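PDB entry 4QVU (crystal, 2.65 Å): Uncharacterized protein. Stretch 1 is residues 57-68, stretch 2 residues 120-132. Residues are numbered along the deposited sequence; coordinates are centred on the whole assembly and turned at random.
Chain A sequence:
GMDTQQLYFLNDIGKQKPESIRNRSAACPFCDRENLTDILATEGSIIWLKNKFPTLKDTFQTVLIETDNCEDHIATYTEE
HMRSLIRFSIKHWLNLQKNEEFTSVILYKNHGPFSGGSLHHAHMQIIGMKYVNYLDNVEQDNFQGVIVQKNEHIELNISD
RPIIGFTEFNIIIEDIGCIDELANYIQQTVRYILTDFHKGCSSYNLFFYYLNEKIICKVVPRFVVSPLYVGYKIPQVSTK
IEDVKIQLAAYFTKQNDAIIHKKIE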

# COMPACT_ATOMS: atom_id res chain seq x y z
N LYS A 57 24.33 -13.87 -12.87
CA LYS A 57 24.34 -14.95 -13.86
C LYS A 57 23.24 -14.74 -14.89
O LYS A 57 22.15 -14.27 -14.53
CB LYS A 57 24.19 -16.32 -13.18
N ASP A 58 23.51 -15.10 -16.16
CA ASP A 58 22.62 -14.97 -17.32
C ASP A 58 22.31 -13.47 -17.61
O ASP A 58 21.20 -13.14 -18.04
CB ASP A 58 21.32 -15.79 -17.13
N THR A 59 23.31 -12.58 -17.38
CA THR A 59 23.24 -11.13 -17.63
C THR A 59 24.56 -10.59 -18.19
O THR A 59 25.64 -11.03 -17.79
CB THR A 59 22.87 -10.31 -16.36
OG1 THR A 59 23.98 -10.28 -15.46
CG2 THR A 59 21.58 -10.76 -15.67
N PHE A 60 24.47 -9.59 -19.08
CA PHE A 60 25.61 -8.91 -19.69
C PHE A 60 25.72 -7.55 -19.02
O PHE A 60 24.90 -6.67 -19.29
CB PHE A 60 25.44 -8.83 -21.22
CG PHE A 60 26.51 -8.10 -22.01
CD1 PHE A 60 27.77 -8.66 -22.20
CD2 PHE A 60 26.22 -6.90 -22.66
CE1 PHE A 60 28.74 -8.01 -22.96
CE2 PHE A 60 27.19 -6.25 -23.43
CZ PHE A 60 28.45 -6.80 -23.57
N GLN A 61 26.65 -7.42 -18.07
CA GLN A 61 26.78 -6.20 -17.27
C GLN A 61 27.79 -5.25 -17.88
O GLN A 61 28.89 -5.67 -18.28
CB GLN A 61 27.19 -6.54 -15.83
CG GLN A 61 26.13 -7.34 -15.07
CD GLN A 61 26.62 -7.80 -13.73
OE1 GLN A 61 26.84 -9.00 -13.52
NE2 GLN A 61 26.84 -6.88 -12.81
N THR A 62 27.41 -3.97 -17.99
CA THR A 62 28.27 -2.93 -18.56
C THR A 62 28.23 -1.67 -17.68
O THR A 62 27.27 -1.47 -16.94
CB THR A 62 27.88 -2.59 -20.01
OG1 THR A 62 26.72 -1.77 -20.03
CG2 THR A 62 27.69 -3.81 -20.90
N VAL A 63 29.27 -0.84 -17.78
CA VAL A 63 29.42 0.41 -17.02
C VAL A 63 29.60 1.57 -18.03
O VAL A 63 30.34 1.43 -19.00
CB VAL A 63 30.60 0.32 -16.01
CG1 VAL A 63 30.85 1.66 -15.32
CG2 VAL A 63 30.34 -0.77 -14.96
N LEU A 64 28.92 2.70 -17.77
CA LEU A 64 29.00 3.87 -18.63
C LEU A 64 29.61 5.06 -17.85
O LEU A 64 28.92 5.69 -17.05
CB LEU A 64 27.59 4.21 -19.16
CG LEU A 64 27.52 5.04 -20.44
CD1 LEU A 64 26.29 4.68 -21.26
CD2 LEU A 64 27.54 6.53 -20.14
N ILE A 65 30.89 5.36 -18.10
CA ILE A 65 31.61 6.47 -17.47
C ILE A 65 31.17 7.75 -18.19
O ILE A 65 31.26 7.83 -19.41
CB ILE A 65 33.16 6.25 -17.48
CG1 ILE A 65 33.58 5.13 -16.51
CG2 ILE A 65 33.94 7.51 -17.15
CD1 ILE A 65 33.43 3.73 -17.02
N GLU A 66 30.65 8.72 -17.42
CA GLU A 66 30.06 9.98 -17.90
C GLU A 66 31.06 11.10 -18.18
O GLU A 66 30.71 12.04 -18.89
CB GLU A 66 29.07 10.50 -16.85
CG GLU A 66 28.05 9.49 -16.35
CD GLU A 66 27.18 9.93 -15.19
OE1 GLU A 66 27.17 11.13 -14.84
OE2 GLU A 66 26.47 9.06 -14.64
N THR A 67 32.25 11.07 -17.55
CA THR A 67 33.27 12.13 -17.70
C THR A 67 34.66 11.59 -17.31
O THR A 67 34.74 10.57 -16.63
CB THR A 67 32.90 13.41 -16.87
OG1 THR A 67 33.98 14.35 -16.88
CG2 THR A 67 32.49 13.10 -15.42
N ASP A 68 35.74 12.27 -17.74
CA ASP A 68 37.13 11.91 -17.44
C ASP A 68 37.61 12.61 -16.15
O ASP A 68 38.80 12.57 -15.82
CB ASP A 68 38.03 12.27 -18.64
N HIS A 120 33.24 5.68 -7.09
CA HIS A 120 33.17 7.10 -6.70
C HIS A 120 33.02 7.99 -7.94
O HIS A 120 32.45 9.08 -7.84
CB HIS A 120 34.41 7.50 -5.89
N HIS A 121 33.55 7.53 -9.10
CA HIS A 121 33.47 8.21 -10.40
C HIS A 121 32.01 8.30 -10.85
O HIS A 121 31.21 7.45 -10.47
CB HIS A 121 34.31 7.42 -11.42
CG HIS A 121 34.87 8.25 -12.54
ND1 HIS A 121 36.23 8.52 -12.61
CD2 HIS A 121 34.25 8.83 -13.59
CE1 HIS A 121 36.39 9.25 -13.71
NE2 HIS A 121 35.22 9.47 -14.32
N ALA A 122 31.65 9.35 -11.64
CA ALA A 122 30.29 9.55 -12.14
C ALA A 122 30.00 8.55 -13.26
O ALA A 122 30.59 8.64 -14.34
CB ALA A 122 30.11 10.98 -12.64
N HIS A 123 29.14 7.56 -12.98
CA HIS A 123 28.84 6.51 -13.95
C HIS A 123 27.38 6.05 -13.92
O HIS A 123 26.66 6.28 -12.94
CB HIS A 123 29.76 5.30 -13.70
CG HIS A 123 29.47 4.60 -12.41
ND1 HIS A 123 29.90 5.11 -11.20
CD2 HIS A 123 28.75 3.48 -12.18
CE1 HIS A 123 29.44 4.29 -10.27
NE2 HIS A 123 28.74 3.29 -10.81
N MSE A 124 26.96 5.38 -15.02
CA MSE A 124 25.66 4.74 -15.22
C MSE A 124 25.88 3.27 -15.52
O MSE A 124 27.02 2.84 -15.69
CB MSE A 124 24.83 5.41 -16.32
CG MSE A 124 24.49 6.86 -16.06
SE MSE A 124 23.31 7.58 -17.43
CE MSE A 124 21.68 6.84 -16.78
N GLN A 125 24.79 2.49 -15.61
CA GLN A 125 24.89 1.08 -15.90
C GLN A 125 23.84 0.62 -16.89
O GLN A 125 22.68 1.03 -16.82
CB GLN A 125 24.77 0.24 -14.63
CG GLN A 125 25.97 0.30 -13.70
CD GLN A 125 25.74 -0.45 -12.44
OE1 GLN A 125 25.70 0.13 -11.35
NE2 GLN A 125 25.53 -1.76 -12.54
N ILE A 126 24.27 -0.26 -17.81
CA ILE A 126 23.45 -0.94 -18.80
C ILE A 126 23.63 -2.44 -18.55
O ILE A 126 24.77 -2.94 -18.63
CB ILE A 126 23.74 -0.50 -20.27
CG1 ILE A 126 23.39 0.99 -20.49
CG2 ILE A 126 22.96 -1.38 -21.25
CD1 ILE A 126 23.94 1.67 -21.81
N ILE A 127 22.54 -3.13 -18.18
CA ILE A 127 22.54 -4.56 -17.90
C ILE A 127 21.56 -5.26 -18.85
O ILE A 127 20.36 -5.00 -18.80
CB ILE A 127 22.20 -4.86 -16.41
CG1 ILE A 127 23.11 -4.06 -15.45
CG2 ILE A 127 22.26 -6.38 -16.13
CD1 ILE A 127 22.66 -4.04 -14.05
N GLY A 128 22.11 -6.11 -19.70
CA GLY A 128 21.35 -6.94 -20.63
C GLY A 128 20.97 -8.20 -19.89
O GLY A 128 21.83 -8.84 -19.27
N MSE A 129 19.67 -8.55 -19.88
CA MSE A 129 19.21 -9.72 -19.14
C MSE A 129 18.56 -10.71 -20.10
O MSE A 129 17.61 -10.37 -20.82
CB MSE A 129 18.24 -9.31 -18.03
CG MSE A 129 18.88 -8.35 -17.03
SE MSE A 129 17.76 -7.90 -15.56
CE MSE A 129 16.22 -7.17 -16.54
N LYS A 130 19.11 -11.94 -20.12
CA LYS A 130 18.71 -13.03 -21.01
C LYS A 130 17.29 -13.54 -20.73
O LYS A 130 16.59 -13.85 -21.69
CB LYS A 130 19.70 -14.21 -20.92
N TYR A 131 16.87 -13.65 -19.46
CA TYR A 131 15.56 -14.23 -19.17
C TYR A 131 14.63 -13.31 -18.35
O TYR A 131 13.51 -13.71 -18.06
CB TYR A 131 15.72 -15.56 -18.39
CG TYR A 131 16.63 -16.56 -19.07
CD1 TYR A 131 16.31 -17.10 -20.31
CD2 TYR A 131 17.80 -17.00 -18.45
CE1 TYR A 131 17.14 -18.02 -20.94
CE2 TYR A 131 18.64 -17.93 -19.07
CZ TYR A 131 18.30 -18.44 -20.31
OH TYR A 131 19.12 -19.36 -20.93
N VAL A 132 15.08 -12.09 -17.98
CA VAL A 132 14.24 -11.21 -17.17
C VAL A 132 13.75 -10.02 -18.00
O VAL A 132 14.52 -9.41 -18.73
CB VAL A 132 14.98 -10.73 -15.88
CG1 VAL A 132 14.08 -9.85 -15.02
CG2 VAL A 132 15.48 -11.92 -15.05
O HOH W 1 18.49 -13.05 -16.95

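How does the contact begin, before stretch 2 becomes a strand? His121 reaches across with its ring: His121 NE2 donates to the backbone O of Thr67 at 2.6 Å, an almost straight bond that meets the ring at its edge. The ring also touches Ile65, whose CG2 lies 3.7 Å from His121 NE2. Within stretch 2, His123 ND1 donates to His121 O at 2.8 Å. Ala122 then starts the backbone pairing, its O taking the N-H of Glu66 at 3.1 Å.

What holds the first part of the strand, from His123 to Gln125? The strands run antiparallel, so residues pair alternately with and without mutual hydrogen bonds. Met124, a selenomethionine, and Leu64 form a bonded pair: Leu64 N to Met124 O and Met124 N to Leu64 O are both 2.8 Å. Their side chains share a face, with Leu64 CB and Met124 CB 4.1 Å apart. His123 and Gln125 lie opposite Ile65 and Val63 in non-hydrogen-bonded positions, with side chains on the other face.

Why is the pairing at Ile126 uneven? Ile126 O accepts twice from Thr62, from N at 2.9 Å and from OG1 at 2.7 Å, so the threonine hydroxyl folds back onto its partner's backbone. The return bond, Ile126 N to Thr62 O, is weak at 3.3 Å, and the CA atoms of Thr62 and Ile126 stand 5.2 Å apart, the widest spacing within the paired strands. On the same face, Ile126 CD1 packs against Leu64 CD1 at 3.9 Å.

How does the ladder finish? Gly128 and Phe60 restore a tight pair, Phe60 N to Gly128 O at 2.8 Å and Gly128 N to Phe60 O at 2.9 Å. Beyond the strand, Lys130 N donates to Asp58 O at 3.2 Å. A water extends the link, donating to Asp58 O at 2.9 Å and accepting from Tyr131 N at 3.0 Å.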